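Local coordinates for T-lymphoma invasion and metastasis-inducing protein 1 (PDB 4K2P), which activates the small GTPase Rac as a guanine nucleotide exchange factor, and probably binds phosphoinositides and partners such as Par-3 through its PH-CC-Ex region, at residues A[198-201]-A[206-209]; A[119-124]-A[135-140]. The protein carries 5 engineered substitutions. One frame throughout, in Å; residues are numbered along the deposited sequence.

Interaction 1: residues A[198-201]-A[206-209]; sequences YLAS and ELPN
Ala200 and Leu207 meet where the chain leaves helix 168-203 of the CC-Ex domain, turns back and packs on the last turns of that helix before helix 210-214 begins. The backbones come close, with Ala200 CA and Leu207 CA 5.7 Å apart, a spacing that the small alanine side chain permits. Ala200 buries more surface than any other residue of the contact. Its methyl points at the loop and touches two different groups there, one polar and one apolar.

The apolar partner is the CD2 branch of Leu207, 3.9 Å from Ala200 CB. With CG anti to its own carbonyl carbon (chi1 -69°), the leucine swings this methyl back across the helix surface. The same CD2 lies 4.2 Å from Ser201 OG, a loose contact with a hydroxyl whose polar partners are Cys197 O, one turn back, and His117 ND1 of helix 106-128.

Glu206 takes part through its backbone: its CB points away from the helix, and the poorly ordered side chain beyond makes no contact with 198-201. Pro208 continues the packing onto Phe193, Arg196 and Cys197, and Asn209 then N-caps helix 210-214 through OD1. Glu206 O sits 3.6 Å from Ala200 CB, with the methyl lying to the side of the carbonyl at a C-O-CB angle of about 105°.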
loop_
_atom_site.group_PDB
_atom_site.type_symbol
_atom_site.label_atom_id
_atom_site.label_comp_id
_atom_site.label_asym_id
_atom_site.label_seq_id
_atom_site.Cartn_x
_atom_site.Cartn_y
_atom_site.Cartn_z
ATOM N N TYR A 198 4.006 2.205 -9.141
ATOM C CA TYR A 198 5.443 2.465 -9.274
ATOM C C TYR A 198 5.788 2.811 -10.707
ATOM O O TYR A 198 6.546 3.741 -10.981
ATOM C CB TYR A 198 6.262 1.248 -8.849
ATOM C CG TYR A 198 6.118 0.836 -7.406
ATOM C CD1 TYR A 198 5.395 1.604 -6.492
ATOM C CD2 TYR A 198 6.710 -0.330 -6.956
ATOM C CE1 TYR A 198 5.279 1.207 -5.170
ATOM C CE2 TYR A 198 6.600 -0.729 -5.657
ATOM C CZ TYR A 198 5.879 0.034 -4.764
ATOM O OH TYR A 198 5.794 -0.396 -3.464
ATOM N N LEU A 199 5.219 2.046 -11.627
ATOM C CA LEU A 199 5.505 2.215 -13.040
ATOM C C LEU A 199 4.978 3.557 -13.515
ATOM O O LEU A 199 5.636 4.249 -14.281
ATOM C CB LEU A 199 4.888 1.083 -13.861
ATOM C CG LEU A 199 5.159 1.139 -15.366
ATOM C CD1 LEU A 199 6.653 1.081 -15.667
ATOM C CD2 LEU A 199 4.434 0.019 -16.074
ATOM N N ALA A 200 3.783 3.917 -13.056
ATOM C CA ALA A 200 3.157 5.167 -13.464
ATOM C C ALA A 200 3.989 6.348 -12.983
ATOM O O ALA A 200 4.146 7.348 -13.684
ATOM C CB ALA A 200 1.747 5.252 -12.922
ATOM N N SER A 201 4.538 6.213 -11.784
ATOM C CA SER A 201 5.314 7.276 -11.181
ATOM C C SER A 201 6.616 7.500 -11.947
ATOM O O SER A 201 7.075 8.632 -12.062
ATOM C CB SER A 201 5.582 6.963 -9.708
ATOM O OG SER A 201 4.394 7.140 -8.940
ATOM N N GLU A 206 -0.770 8.337 -15.388
ATOM C CA GLU A 206 -1.780 8.404 -14.335
ATOM C C GLU A 206 -1.807 7.096 -13.547
ATOM O O GLU A 206 -1.529 6.030 -14.092
ATOM C CB GLU A 206 -3.162 8.726 -14.920
ATOM C CG GLU A 206 -3.770 7.646 -15.793
ATOM C CD GLU A 206 -5.092 8.082 -16.408
ATOM O OE1 GLU A 206 -5.648 9.106 -15.956
ATOM O OE2 GLU A 206 -5.574 7.399 -17.341
ATOM N N LEU A 207 -2.115 7.187 -12.259
ATOM C CA LEU A 207 -2.116 6.019 -11.390
ATOM C C LEU A 207 -3.301 5.109 -11.714
ATOM O O LEU A 207 -4.297 5.568 -12.266
ATOM C CB LEU A 207 -2.183 6.444 -9.923
ATOM C CG LEU A 207 -0.972 7.134 -9.293
ATOM C CD1 LEU A 207 -1.243 7.363 -7.817
ATOM C CD2 LEU A 207 0.314 6.358 -9.488
ATOM N N PRO A 208 -3.197 3.814 -11.368
ATOM C CA PRO A 208 -4.285 2.864 -11.634
ATOM C C PRO A 208 -5.543 3.216 -10.852
ATOM O O PRO A 208 -5.439 3.823 -9.793
ATOM C CB PRO A 208 -3.709 1.523 -11.172
ATOM C CG PRO A 208 -2.623 1.878 -10.225
ATOM C CD PRO A 208 -2.043 3.155 -10.736
ATOM N N ASN A 209 -6.703 2.819 -11.368
ATOM C CA ASN A 209 -7.992 3.201 -10.796
ATOM C C ASN A 209 -8.249 2.563 -9.422
ATOM O O ASN A 209 -8.264 1.344 -9.307
ATOM C CB ASN A 209 -9.110 2.822 -11.770
ATOM C CG ASN A 209 -10.469 3.344 -11.338
ATOM O OD1 ASN A 209 -10.995 2.956 -10.301
ATOM N ND2 ASN A 209 -11.041 4.238 -12.137
#

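Interaction 2: residues A[119-124]-A[135-140]; sequences ACATAV and RLLKSE
Val124 and Leu136 form one of two apolar meetings between helix 106-128, the C-terminal helix of the PH domain, and helix 133-161, the helix that follows it, probably the first of the coiled-coil part. A short link joins them, so this is the packing of two sequence-adjacent helices where the PH domain passes into the coiled-coil part.

In this first meeting Val124 CG1 comes to 3.9 Å from Leu136 CD2, the two side chains crossing at a slant. Both reach outward by the same torsion: CG1 of Val124 (chi1 171°) and CG of Leu136 (chi1 172°) are each anti to their backbone N.

The second apolar meeting lies about one helical turn earlier on helix 106-128, where Leu137 CD1 stands 4.2 Å from Ala121 CB. Here the nearest pair of alpha carbons, Ala121 CA and Leu137 CA, is 7.6 Å apart, and the longer leucine reaches across to the short alanine side chain. Leu137 also rests on Phe195 and Leu202 of helix 168-203, which makes it a residue shared by three helices.

A polar atom enters once. Leu136 CD2 lies 3.7 Å from Val124 O, a van der Waals contact, while that carbonyl is hydrogen-bonded to ND1 of His128. The His128 side chain in turn touches Leu136 and Glu140.

All four touching residues are buried, and what joins the segments is mainly methyl packing, with neither salt bridge nor hydrogen bond between them; the hold of PH helix on coiled-coil helix here probably rests on close packing and burial of apolar surface.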
loop_
_atom_site.group_PDB
_atom_site.type_symbol
_atom_site.label_atom_id
_atom_site.label_comp_id
_atom_site.label_asym_id
_atom_site.label_seq_id
_atom_site.Cartn_x
_atom_site.Cartn_y
_atom_site.Cartn_z
ATOM N N ALA A 119 11.185 5.725 -5.062
ATOM C CA ALA A 119 12.059 5.092 -4.095
ATOM C C ALA A 119 11.702 3.617 -3.967
ATOM O O ALA A 119 12.581 2.771 -3.883
ATOM C CB ALA A 119 11.954 5.785 -2.745
ATOM N N CYS A 120 10.408 3.323 -3.929
ATOM C CA CYS A 120 9.939 1.948 -3.818
ATOM C C CYS A 120 10.328 1.152 -5.051
ATOM O O CYS A 120 10.687 -0.017 -4.963
ATOM C CB CYS A 120 8.426 1.905 -3.617
ATOM S SG CYS A 120 7.917 2.449 -1.978
ATOM N N ALA A 121 10.274 1.803 -6.203
ATOM C CA ALA A 121 10.573 1.150 -7.458
ATOM C C ALA A 121 12.054 0.768 -7.487
ATOM O O ALA A 121 12.414 -0.327 -7.924
ATOM C CB ALA A 121 10.220 2.055 -8.623
ATOM N N THR A 122 12.898 1.680 -7.004
ATOM C CA THR A 122 14.333 1.451 -6.915
ATOM C C THR A 122 14.631 0.322 -5.941
ATOM O O THR A 122 15.539 -0.468 -6.170
ATOM C CB THR A 122 15.101 2.727 -6.455
ATOM O OG1 THR A 122 14.910 3.781 -7.405
ATOM C CG2 THR A 122 16.593 2.450 -6.328
ATOM N N ALA A 123 13.870 0.242 -4.857
ATOM C CA ALA A 123 14.084 -0.808 -3.872
ATOM C C ALA A 123 13.771 -2.183 -4.475
ATOM O O ALA A 123 14.462 -3.162 -4.197
ATOM C CB ALA A 123 13.239 -0.559 -2.635
ATOM N N VAL A 124 12.725 -2.250 -5.296
ATOM C CA VAL A 124 12.361 -3.489 -5.973
ATOM C C VAL A 124 13.485 -3.911 -6.911
ATOM O O VAL A 124 13.834 -5.089 -6.987
ATOM C CB VAL A 124 11.042 -3.333 -6.765
ATOM C CG1 VAL A 124 10.771 -4.552 -7.638
ATOM C CG2 VAL A 124 9.881 -3.112 -5.815
ATOM N N ARG A 135 11.908 -1.925 -16.974
ATOM C CA ARG A 135 11.713 -3.258 -17.531
ATOM C C ARG A 135 11.355 -4.267 -16.460
ATOM O O ARG A 135 10.516 -5.135 -16.679
ATOM C CB ARG A 135 12.964 -3.706 -18.280
ATOM C CG ARG A 135 12.958 -5.168 -18.716
ATOM C CD ARG A 135 14.140 -5.437 -19.628
ATOM N NE ARG A 135 14.101 -4.558 -20.793
ATOM C CZ ARG A 135 13.458 -4.838 -21.925
ATOM N NH1 ARG A 135 12.836 -6.002 -22.082
ATOM N NH2 ARG A 135 13.466 -3.967 -22.921
ATOM N N LEU A 136 11.985 -4.155 -15.296
ATOM C CA LEU A 136 11.712 -5.087 -14.216
ATOM C C LEU A 136 10.274 -4.944 -13.737
ATOM O O LEU A 136 9.615 -5.943 -13.471
ATOM C CB LEU A 136 12.675 -4.874 -13.047
ATOM C CG LEU A 136 12.319 -5.685 -11.794
ATOM C CD1 LEU A 136 12.425 -7.184 -12.053
ATOM C CD2 LEU A 136 13.209 -5.283 -10.637
ATOM N N LEU A 137 9.792 -3.708 -13.631
ATOM C CA LEU A 137 8.431 -3.463 -13.157
ATOM C C LEU A 137 7.407 -4.082 -14.099
ATOM O O LEU A 137 6.458 -4.719 -13.653
ATOM C CB LEU A 137 8.159 -1.964 -13.024
ATOM C CG LEU A 137 8.832 -1.219 -11.875
ATOM C CD1 LEU A 137 8.445 0.250 -11.934
ATOM C CD2 LEU A 137 8.477 -1.820 -10.523
ATOM N N LYS A 138 7.602 -3.894 -15.399
ATOM C CA LYS A 138 6.698 -4.463 -16.391
ATOM C C LYS A 138 6.736 -5.983 -16.354
ATOM O O LYS A 138 5.723 -6.638 -16.580
ATOM C CB LYS A 138 7.043 -3.965 -17.787
ATOM C CG LYS A 138 6.751 -2.489 -17.977
ATOM C CD LYS A 138 7.191 -2.016 -19.343
ATOM C CE LYS A 138 6.979 -0.520 -19.491
ATOM N NZ LYS A 138 7.613 0.004 -20.730
ATOM N N SER A 139 7.911 -6.536 -16.081
ATOM C CA SER A 139 8.076 -7.977 -16.011
ATOM C C SER A 139 7.318 -8.560 -14.823
ATOM O O SER A 139 6.665 -9.596 -14.942
ATOM C CB SER A 139 9.557 -8.334 -15.915
ATOM O OG SER A 139 9.721 -9.718 -15.662
ATOM N N GLU A 140 7.400 -7.878 -13.684
ATOM C CA GLU A 140 6.742 -8.317 -12.458
ATOM C C GLU A 140 5.233 -8.195 -12.610
ATOM O O GLU A 140 4.461 -8.960 -12.023
ATOM C CB GLU A 140 7.230 -7.496 -11.266
ATOM C CG GLU A 140 8.657 -7.800 -10.856
ATOM C CD GLU A 140 8.830 -9.217 -10.338
ATOM O OE1 GLU A 140 8.156 -9.582 -9.355
ATOM O OE2 GLU A 140 9.644 -9.966 -10.915
#

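Overall arrangement
Along the chain, interaction 2 is complete before interaction 1 opens, and their centres lie 12 Å apart. Interaction 2 joins helix 106-128 of the PH domain to helix 133-161, whereas interaction 1 folds the tail of helix 168-203 onto the loop that follows it. Helix 168-203 links the two: the ring of Tyr198 packs on Cys120, with CZ 3.4 Å from Cys120 CB, and Leu199 N lies 3.7 Å from Leu137 CD1. Helices 106-128, 133-161 and 168-203 thus meet through Tyr198, Leu199 and Leu137, consistent with PH, CC and Ex parts forming a single structural unit.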